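Local coordinates for Galactose/N-acetylgalactosamine-binding lectin CEL-III (Cucumaria echinata, PDB 2Z48), which binds galactose and N-acetylgalactosamine in a calcium-dependent manner and lyses erythrocytes, in whose membranes it oligomerizes, at residues Ile10-Arg14 and Asp43-Ile47; Ile24-Ser30 and Asn56-Tyr61. All coordinates share one frame. Numbering follows the deposited sequence.

Interaction 1 (Ile10-Arg14 and Asp43-Ile47); sequences IGELR and DQQII. With CA (calcium ion), chain I.
Residues 10-11 and 46-47 pair as antiparallel strands, 43-44 continue an earlier 3-10 segment, and CA 10 to 13 and CA 44 to 47 point 128° apart. Ile10 and Ile47 form a non-hydrogen-bonded pair (CA–CA 4.6 Å), Gly11 and Ile46 a hydrogen-bonded one (CA–CA 5.2 Å). Gly11 N donates to Ile46 O (3.0 Å), Ile46 N to Gly11 O (2.8 Å). Glu12 CA makes a CA-H...O contact with Gln44 O (3.5 Å); water 2 bridges Leu13 N and Gln44 O, 2.9 Å from each. Strands 7-15 and 46-49 are neighbours in this ricin-type beta-trefoil. Branched Ile10 and Ile47 (both m, t) suit strands, meeting CG1 to CG1 at 4.2 Å; Leu13 (t, p) lays CB 3.8 Å from Ile46 CG1. Water 1 joins Glu12 OE2 to Gln44 OE1 (2.8 Å each); Glu12 OE1 salt-bridges Arg14 NH2 (2.8 Å). Gln44 NE2 hydrogen-bonds to Asp23 OD1, which binds galactose and calcium. Asp43 OD2 binds that calcium (2.4 Å); OD1 accepts from water 3 (2.6 Å).

Interaction 2 (Ile24-Ser30 and Asn56-Tyr61); sequences IVGNQGS and NEARNY. With CA (calcium ion), chain I; A2G (2-acetamido-2-deoxy-alpha-D-galactopyranose), chain C.
A C-type-lectin-like calcium site, on a ricin-type beta-trefoil, occupies one end of Ile24-Ser30; the other packs on the turn Asn56-Tyr61. Ile24 O (2.5 Å) and Gly26 O (2.4 Å) bind the calcium, as do O3 (2.5 Å) and O4 (2.6 Å) of the N-acetylgalactosamine; Asp23, Asp43 and water 3 complete it. Gly26, whose positive phi favours glycine, also gives a weak hydrogen bond from N to sugar O5 (3.5 Å). Both segments are irregular, closest at Gly29 and Arg59 (CA–CA 4.9 Å). Gly29, at phi/psi 85/17, must lack a side chain: a CB would clash with Asn56 OD1 and Arg59 CB. Asn56 (p) uses both ends of its amide: ND2 donates to Gly29 O (3.2 Å), OD1 accepts from Ala58 N (2.9 Å), an Asx turn, and Arg59 N (3.0 Å). Small Ala58 fits its CB 3.9 Å from Asn27 O; Ser30 CB lies 3.5 Å from Tyr61 CE1. Both loops follow strands, 21-24 and 54-56, and Ser75 of strand 73-77 touches Ile24, Asn56 and Tyr61.

How the interactions relate
Interaction 1 is a buried strand pairing, held by backbone hydrogen bonds and aliphatic side chains; interaction 2 lies nearer the surface, where loops rely on a side-chain amide and glycine's freedom of backbone. Their segments alternate along the chain, within one trefoil lectin domain, and their centres are 10 Å apart. They meet chiefly at two places. Asp43 of interaction 1 and the carbonyls of Ile24 and Gly26 from interaction 2 share one calcium with Asp23, so the metal ties the turn leading into strand 46-49 to the sugar-binding loop; water 3 binds the calcium and donates to Asp43 OD1. Elsewhere, Gln45 O and Glu57 N lie 2.9 Å apart, a probable hydrogen bond.

Interaction 1 (Ile10-Arg14 and Asp43-Ile47)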
ATOM      1  N   ILE A  10       1.402   3.011   4.780  1.00 13.50           N
ATOM      2  CA  ILE A  10       0.033   3.112   4.271  1.00 13.11           C
ATOM      3  C   ILE A  10      -0.446   1.696   3.915  1.00 13.50           C
ATOM      4  O   ILE A  10       0.198   0.977   3.135  1.00 12.84           O
ATOM      5  CB  ILE A  10      -0.027   3.989   2.993  1.00 13.56           C
ATOM      6  CG1 ILE A  10       0.544   5.390   3.221  1.00 13.53           C
ATOM      7  CG2 ILE A  10      -1.427   4.044   2.461  1.00 13.46           C
ATOM      8  CD1 ILE A  10       0.804   6.198   1.896  1.00 14.05           C
ATOM      9  N   GLY A  11      -1.548   1.282   4.521  1.00 13.39           N
ATOM     10  CA  GLY A  11      -2.212   0.052   4.100  1.00 14.42           C
ATOM     11  C   GLY A  11      -3.350  -0.330   5.026  1.00 15.13           C
ATOM     12  O   GLY A  11      -3.768   0.460   5.891  1.00 15.33           O
ATOM     13  N   GLU A  12      -3.832  -1.555   4.864  1.00 14.94           N
ATOM     14  CA  GLU A  12      -4.882  -2.074   5.727  1.00 14.91           C
ATOM     15  C   GLU A  12      -4.349  -2.222   7.133  1.00 14.78           C
ATOM     16  O   GLU A  12      -3.278  -2.804   7.338  1.00 14.16           O
ATOM     17  CB  GLU A  12      -5.363  -3.447   5.222  1.00 15.48           C
ATOM     18  CG  GLU A  12      -6.071  -3.400   3.874  1.00 15.20           C
ATOM     19  CD  GLU A  12      -6.440  -4.788   3.380  1.00 16.24           C
ATOM     20  OE1 GLU A  12      -5.914  -5.777   3.953  1.00 16.33           O
ATOM     21  OE2 GLU A  12      -7.244  -4.894   2.441  1.00 18.31           O
ATOM     22  N   LEU A  13      -5.081  -1.673   8.097  1.00 13.80           N
ATOM     23  CA  LEU A  13      -4.775  -1.928   9.487  1.00 14.28           C
ATOM     24  C   LEU A  13      -5.649  -3.072   9.968  1.00 14.57           C
ATOM     25  O   LEU A  13      -6.879  -2.974   9.956  1.00 15.02           O
ATOM     26  CB  LEU A  13      -5.019  -0.689  10.348  1.00 13.82           C
ATOM     27  CG  LEU A  13      -4.628  -0.725  11.819  1.00 15.06           C
ATOM     28  CD1 LEU A  13      -3.103  -0.880  12.045  1.00 12.91           C
ATOM     29  CD2 LEU A  13      -5.170   0.570  12.480  1.00 14.69           C
ATOM     30  N   ARG A  14      -5.011  -4.161  10.375  1.00 14.66           N
ATOM     31  CA  ARG A  14      -5.756  -5.367  10.715  1.00 15.34           C
ATOM     32  C   ARG A  14      -5.587  -5.808  12.163  1.00 15.32           C
ATOM     33  O   ARG A  14      -4.525  -5.607  12.791  1.00 14.22           O
ATOM     34  CB  ARG A  14      -5.340  -6.511   9.776  1.00 15.27           C
ATOM     35  CG  ARG A  14      -5.781  -6.293   8.362  1.00 17.91           C
ATOM     36  CD  ARG A  14      -5.733  -7.574   7.670  1.00 20.42           C
ATOM     37  NE  ARG A  14      -5.950  -7.493   6.230  1.00 20.43           N
ATOM     38  CZ  ARG A  14      -6.439  -8.518   5.551  1.00 19.83           C
ATOM     39  NH1 ARG A  14      -6.789  -9.618   6.224  1.00 21.48           N
ATOM     40  NH2 ARG A  14      -6.586  -8.453   4.238  1.00 20.02           N
ATOM     41  N   ASP A  43     -10.890   4.235   2.247  1.00 18.69           N
ATOM     42  CA  ASP A  43     -11.013   4.506   3.697  1.00 17.97           C
ATOM     43  C   ASP A  43     -10.329   3.464   4.575  1.00 17.12           C
ATOM     44  O   ASP A  43      -9.944   3.771   5.704  1.00 16.83           O
ATOM     45  CB  ASP A  43     -12.481   4.707   4.127  1.00 18.08           C
ATOM     46  CG  ASP A  43     -13.313   3.447   3.983  1.00 18.18           C
ATOM     47  OD1 ASP A  43     -13.187   2.771   2.950  1.00 21.39           O
ATOM     48  OD2 ASP A  43     -14.076   3.130   4.908  1.00 18.95           O
ATOM     49  N   GLN A  44     -10.162   2.242   4.051  1.00 16.21           N
ATOM     50  CA  GLN A  44      -9.451   1.169   4.787  1.00 16.36           C
ATOM     51  C   GLN A  44      -7.943   1.201   4.517  1.00 15.56           C
ATOM     52  O   GLN A  44      -7.191   0.420   5.083  1.00 16.37           O
ATOM     53  CB  GLN A  44     -10.035  -0.226   4.482  1.00 16.50           C
ATOM     54  CG  GLN A  44     -11.289  -0.562   5.303  1.00 17.76           C
ATOM     55  CD  GLN A  44     -11.907  -1.884   4.928  1.00 18.08           C
ATOM     56  OE1 GLN A  44     -11.331  -2.659   4.161  1.00 17.79           O
ATOM     57  NE2 GLN A  44     -13.106  -2.146   5.453  1.00 17.92           N
ATOM     58  N   GLN A  45      -7.507   2.110   3.658  1.00 14.99           N
ATOM     59  CA  GLN A  45      -6.087   2.398   3.504  1.00 14.61           C
ATOM     60  C   GLN A  45      -5.651   3.384   4.586  1.00 14.44           C
ATOM     61  O   GLN A  45      -5.813   4.601   4.455  1.00 15.03           O
ATOM     62  CB  GLN A  45      -5.795   2.927   2.102  1.00 14.99           C
ATOM     63  CG  GLN A  45      -6.037   1.867   1.010  1.00 16.72           C
ATOM     64  CD  GLN A  45      -4.980   0.757   1.009  1.00 17.86           C
ATOM     65  OE1 GLN A  45      -3.803   1.008   0.730  1.00 22.23           O
ATOM     66  NE2 GLN A  45      -5.400  -0.462   1.299  1.00 18.56           N
ATOM     67  N   ILE A  46      -5.177   2.830   5.688  1.00 14.60           N
ATOM     68  CA  ILE A  46      -4.825   3.621   6.857  1.00 14.35           C
ATOM     69  C   ILE A  46      -3.430   4.246   6.683  1.00 14.90           C
ATOM     70  O   ILE A  46      -2.526   3.619   6.145  1.00 15.44           O
ATOM     71  CB  ILE A  46      -4.910   2.752   8.135  1.00 13.99           C
ATOM     72  CG1 ILE A  46      -6.341   2.197   8.314  1.00 14.84           C
ATOM     73  CG2 ILE A  46      -4.478   3.560   9.374  1.00 16.03           C
ATOM     74  CD1 ILE A  46      -7.483   3.231   8.171  1.00 15.90           C
ATOM     75  N   ILE A  47      -3.268   5.489   7.129  1.00 14.36           N
ATOM     76  CA  ILE A  47      -1.987   6.167   7.022  1.00 14.59           C
ATOM     77  C   ILE A  47      -1.411   6.326   8.414  1.00 15.22           C
ATOM     78  O   ILE A  47      -2.009   6.981   9.285  1.00 15.15           O
ATOM     79  CB  ILE A  47      -2.114   7.573   6.357  1.00 14.80           C
ATOM     80  CG1 ILE A  47      -2.717   7.450   4.950  1.00 14.72           C
ATOM     81  CG2 ILE A  47      -0.725   8.269   6.331  1.00 14.70           C
ATOM     82  CD1 ILE A  47      -3.205   8.771   4.327  1.00 15.22           C
TER
HETATM   83 CA    CA I1007     -15.668   1.368   5.249  1.00 21.64          CA
HETATM   84  O   HOH W   1      -9.313  -3.030   2.241  1.00 15.50           O
HETATM   85  O   HOH W   2      -7.862  -1.119   7.495  1.00 16.61           O
HETATM   86  O   HOH W   3     -13.997   0.431   3.594  1.00 19.07           O

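Interaction 2 (Ile24-Ser30 and Asn56-Tyr61)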
ATOM      1  N   ILE A  24     -13.695   2.263   8.893  1.00 19.52           N
ATOM      2  CA  ILE A  24     -14.530   3.444   9.118  1.00 20.36           C
ATOM      3  C   ILE A  24     -15.863   3.219   8.405  1.00 21.81           C
ATOM      4  O   ILE A  24     -15.896   2.802   7.225  1.00 20.89           O
ATOM      5  CB  ILE A  24     -13.851   4.733   8.594  1.00 20.25           C
ATOM      6  CG1 ILE A  24     -12.494   4.936   9.284  1.00 19.11           C
ATOM      7  CG2 ILE A  24     -14.743   5.970   8.859  1.00 20.70           C
ATOM      8  CD1 ILE A  24     -11.534   5.857   8.518  1.00 19.17           C
ATOM      9  N   VAL A  25     -16.966   3.469   9.112  1.00 23.85           N
ATOM     10  CA  VAL A  25     -18.292   3.233   8.524  1.00 25.64           C
ATOM     11  C   VAL A  25     -18.409   3.949   7.168  1.00 25.63           C
ATOM     12  O   VAL A  25     -17.898   5.064   6.994  1.00 25.88           O
ATOM     13  CB  VAL A  25     -19.473   3.657   9.459  1.00 25.84           C
ATOM     14  CG1 VAL A  25     -18.985   4.069  10.808  1.00 28.67           C
ATOM     15  CG2 VAL A  25     -20.272   4.794   8.861  1.00 28.68           C
ATOM     16  N   GLY A  26     -19.082   3.308   6.214  1.00 26.33           N
ATOM     17  CA  GLY A  26     -19.242   3.876   4.885  1.00 26.71           C
ATOM     18  C   GLY A  26     -17.933   3.875   4.120  1.00 27.45           C
ATOM     19  O   GLY A  26     -17.070   3.031   4.356  1.00 27.45           O
ATOM     20  N   ASN A  27     -17.776   4.826   3.210  1.00 27.52           N
ATOM     21  CA  ASN A  27     -16.589   4.875   2.381  1.00 27.88           C
ATOM     22  C   ASN A  27     -15.990   6.281   2.234  1.00 27.82           C
ATOM     23  O   ASN A  27     -15.140   6.506   1.363  1.00 27.99           O
ATOM     24  CB  ASN A  27     -16.894   4.253   1.016  1.00 28.33           C
ATOM     25  CG  ASN A  27     -17.788   5.131   0.154  1.00 30.17           C
ATOM     26  OD1 ASN A  27     -18.399   6.084   0.631  1.00 32.14           O
ATOM     27  ND2 ASN A  27     -17.860   4.811  -1.129  1.00 34.02           N
ATOM     28  N   GLN A  28     -16.427   7.220   3.075  1.00 27.39           N
ATOM     29  CA  GLN A  28     -15.985   8.619   2.964  1.00 27.73           C
ATOM     30  C   GLN A  28     -14.846   8.983   3.910  1.00 26.60           C
ATOM     31  O   GLN A  28     -14.325  10.092   3.849  1.00 27.08           O
ATOM     32  CB  GLN A  28     -17.158   9.601   3.172  1.00 28.23           C
ATOM     33  CG  GLN A  28     -18.384   9.245   2.372  1.00 32.67           C
ATOM     34  CD  GLN A  28     -18.885  10.329   1.448  1.00 37.72           C
ATOM     35  OE1 GLN A  28     -19.664  10.040   0.535  1.00 41.60           O
ATOM     36  NE2 GLN A  28     -18.494  11.587   1.694  1.00 39.90           N
ATOM     37  N   GLY A  29     -14.471   8.067   4.792  1.00 25.09           N
ATOM     38  CA  GLY A  29     -13.334   8.313   5.673  1.00 24.12           C
ATOM     39  C   GLY A  29     -13.620   9.073   6.958  1.00 23.64           C
ATOM     40  O   GLY A  29     -12.694   9.539   7.606  1.00 23.20           O
ATOM     41  N   SER A  30     -14.895   9.153   7.343  1.00 23.97           N
ATOM     42  CA  SER A  30     -15.310   9.787   8.593  1.00 24.14           C
ATOM     43  C   SER A  30     -16.411   8.956   9.246  1.00 23.70           C
ATOM     44  O   SER A  30     -17.236   8.346   8.547  1.00 24.24           O
ATOM     45  CB  SER A  30     -15.846  11.186   8.308  1.00 24.31           C
ATOM     46  OG  SER A  30     -16.946  11.096   7.431  1.00 26.60           O
ATOM     47  N   ASN A  56      -6.300   8.288   6.947  1.00 17.00           N
ATOM     48  CA  ASN A  56      -6.771   7.329   5.933  1.00 17.67           C
ATOM     49  C   ASN A  56      -6.804   7.983   4.568  1.00 18.74           C
ATOM     50  O   ASN A  56      -6.754   9.213   4.464  1.00 18.80           O
ATOM     51  CB  ASN A  56      -8.142   6.724   6.296  1.00 17.81           C
ATOM     52  CG  ASN A  56      -9.292   7.700   6.082  1.00 17.93           C
ATOM     53  OD1 ASN A  56      -9.796   7.840   4.966  1.00 17.58           O
ATOM     54  ND2 ASN A  56      -9.707   8.379   7.162  1.00 17.36           N
ATOM     55  N   GLU A  57      -6.874   7.172   3.514  1.00 19.45           N
ATOM     56  CA  GLU A  57      -6.708   7.715   2.168  1.00 20.73           C
ATOM     57  C   GLU A  57      -7.971   8.350   1.575  1.00 21.09           C
ATOM     58  O   GLU A  57      -7.888   9.060   0.567  1.00 21.31           O
ATOM     59  CB  GLU A  57      -6.162   6.650   1.220  1.00 21.37           C
ATOM     60  CG  GLU A  57      -4.681   6.342   1.452  1.00 23.98           C
ATOM     61  CD  GLU A  57      -3.745   7.439   0.964  1.00 29.48           C
ATOM     62  OE1 GLU A  57      -4.210   8.464   0.377  1.00 30.92           O
ATOM     63  OE2 GLU A  57      -2.517   7.266   1.152  1.00 31.42           O
ATOM     64  N   ALA A  58      -9.122   8.084   2.189  1.00 21.41           N
ATOM     65  CA  ALA A  58     -10.387   8.624   1.675  1.00 22.10           C
ATOM     66  C   ALA A  58     -10.576  10.067   2.124  1.00 22.68           C
ATOM     67  O   ALA A  58     -11.103  10.879   1.363  1.00 22.89           O
ATOM     68  CB  ALA A  58     -11.556   7.781   2.093  1.00 21.73           C
ATOM     69  N   ARG A  59     -10.136  10.374   3.341  1.00 22.84           N
ATOM     70  CA  ARG A  59     -10.306  11.707   3.918  1.00 24.08           C
ATOM     71  C   ARG A  59      -9.197  12.019   4.919  1.00 23.49           C
ATOM     72  O   ARG A  59      -8.776  11.143   5.661  1.00 23.28           O
ATOM     73  CB  ARG A  59     -11.681  11.826   4.596  1.00 24.02           C
ATOM     74  CG  ARG A  59     -12.016  13.227   5.087  1.00 28.17           C
ATOM     75  CD  ARG A  59     -13.525  13.455   5.206  1.00 32.35           C
ATOM     76  NE  ARG A  59     -13.790  14.894   5.256  1.00 35.73           N
ATOM     77  CZ  ARG A  59     -14.975  15.448   5.498  1.00 37.12           C
ATOM     78  NH1 ARG A  59     -16.041  14.686   5.727  1.00 38.62           N
ATOM     79  NH2 ARG A  59     -15.089  16.771   5.512  1.00 38.73           N
ATOM     80  N   ASN A  60      -8.754  13.279   4.958  1.00 23.48           N
ATOM     81  CA  ASN A  60      -7.696  13.707   5.886  1.00 23.26           C
ATOM     82  C   ASN A  60      -8.225  13.905   7.321  1.00 23.17           C
ATOM     83  O   ASN A  60      -8.141  15.011   7.891  1.00 23.53           O
ATOM     84  CB  ASN A  60      -6.995  14.974   5.366  1.00 23.80           C
ATOM     85  CG  ASN A  60      -5.742  15.350   6.175  1.00 23.95           C
ATOM     86  OD1 ASN A  60      -4.986  14.482   6.634  1.00 23.60           O
ATOM     87  ND2 ASN A  60      -5.510  16.670   6.339  1.00 24.61           N
ATOM     88  N   TYR A  61      -8.776  12.826   7.879  1.00 22.46           N
ATOM     89  CA  TYR A  61      -9.298  12.786   9.248  1.00 21.59           C
ATOM     90  C   TYR A  61      -8.444  11.845  10.087  1.00 22.01           C
ATOM     91  O   TYR A  61      -7.689  11.028   9.534  1.00 20.78           O
ATOM     92  CB  TYR A  61     -10.746  12.285   9.244  1.00 22.04           C
ATOM     93  CG  TYR A  61     -11.832  13.338   9.087  1.00 23.00           C
ATOM     94  CD1 TYR A  61     -13.126  13.078   9.534  1.00 23.13           C
ATOM     95  CD2 TYR A  61     -11.574  14.577   8.495  1.00 24.15           C
ATOM     96  CE1 TYR A  61     -14.151  14.022   9.399  1.00 24.71           C
ATOM     97  CE2 TYR A  61     -12.588  15.535   8.361  1.00 25.37           C
ATOM     98  CZ  TYR A  61     -13.877  15.240   8.812  1.00 25.26           C
ATOM     99  OH  TYR A  61     -14.908  16.155   8.688  1.00 25.70           O
TER
HETATM  100 CA    CA I1007     -15.668   1.368   5.249  1.00 21.64          CA
HETATM  101  O5  A2G C1001     -20.448   0.141   5.760  1.00 28.18           O
HETATM  102  C1  A2G C1001     -20.493   0.135   4.329  1.00 29.10           C
HETATM  103  O1  A2G C1001     -21.071  -1.084   3.848  1.00 32.66           O
HETATM  104  C2  A2G C1001     -19.085   0.286   3.754  1.00 28.06           C
HETATM  105  N2  A2G C1001     -19.174   0.050   2.308  1.00 28.11           N
HETATM  106  C3  A2G C1001     -18.145  -0.770   4.351  1.00 26.02           C
HETATM  107  O3  A2G C1001     -16.805  -0.440   3.936  1.00 25.63           O
HETATM  108  C4  A2G C1001     -18.248  -0.832   5.885  1.00 25.08           C
HETATM  109  O4  A2G C1001     -17.707   0.371   6.443  1.00 22.16           O
HETATM  110  C5  A2G C1001     -19.704  -0.927   6.360  1.00 27.29           C
HETATM  111  C6  A2G C1001     -19.794  -0.804   7.878  1.00 29.66           C
HETATM  112  O6  A2G C1001     -21.091  -1.197   8.340  1.00 32.24           O
HETATM  113  C7  A2G C1001     -19.427   1.032   1.441  1.00 28.84           C
HETATM  114  O7  A2G C1001     -19.612   2.186   1.795  1.00 30.07           O
HETATM  115  C8  A2G C1001     -19.485   0.647  -0.008  1.00 29.20           C
HETATM  116  O   HOH W   3     -13.997   0.431   3.594  1.00 19.07           O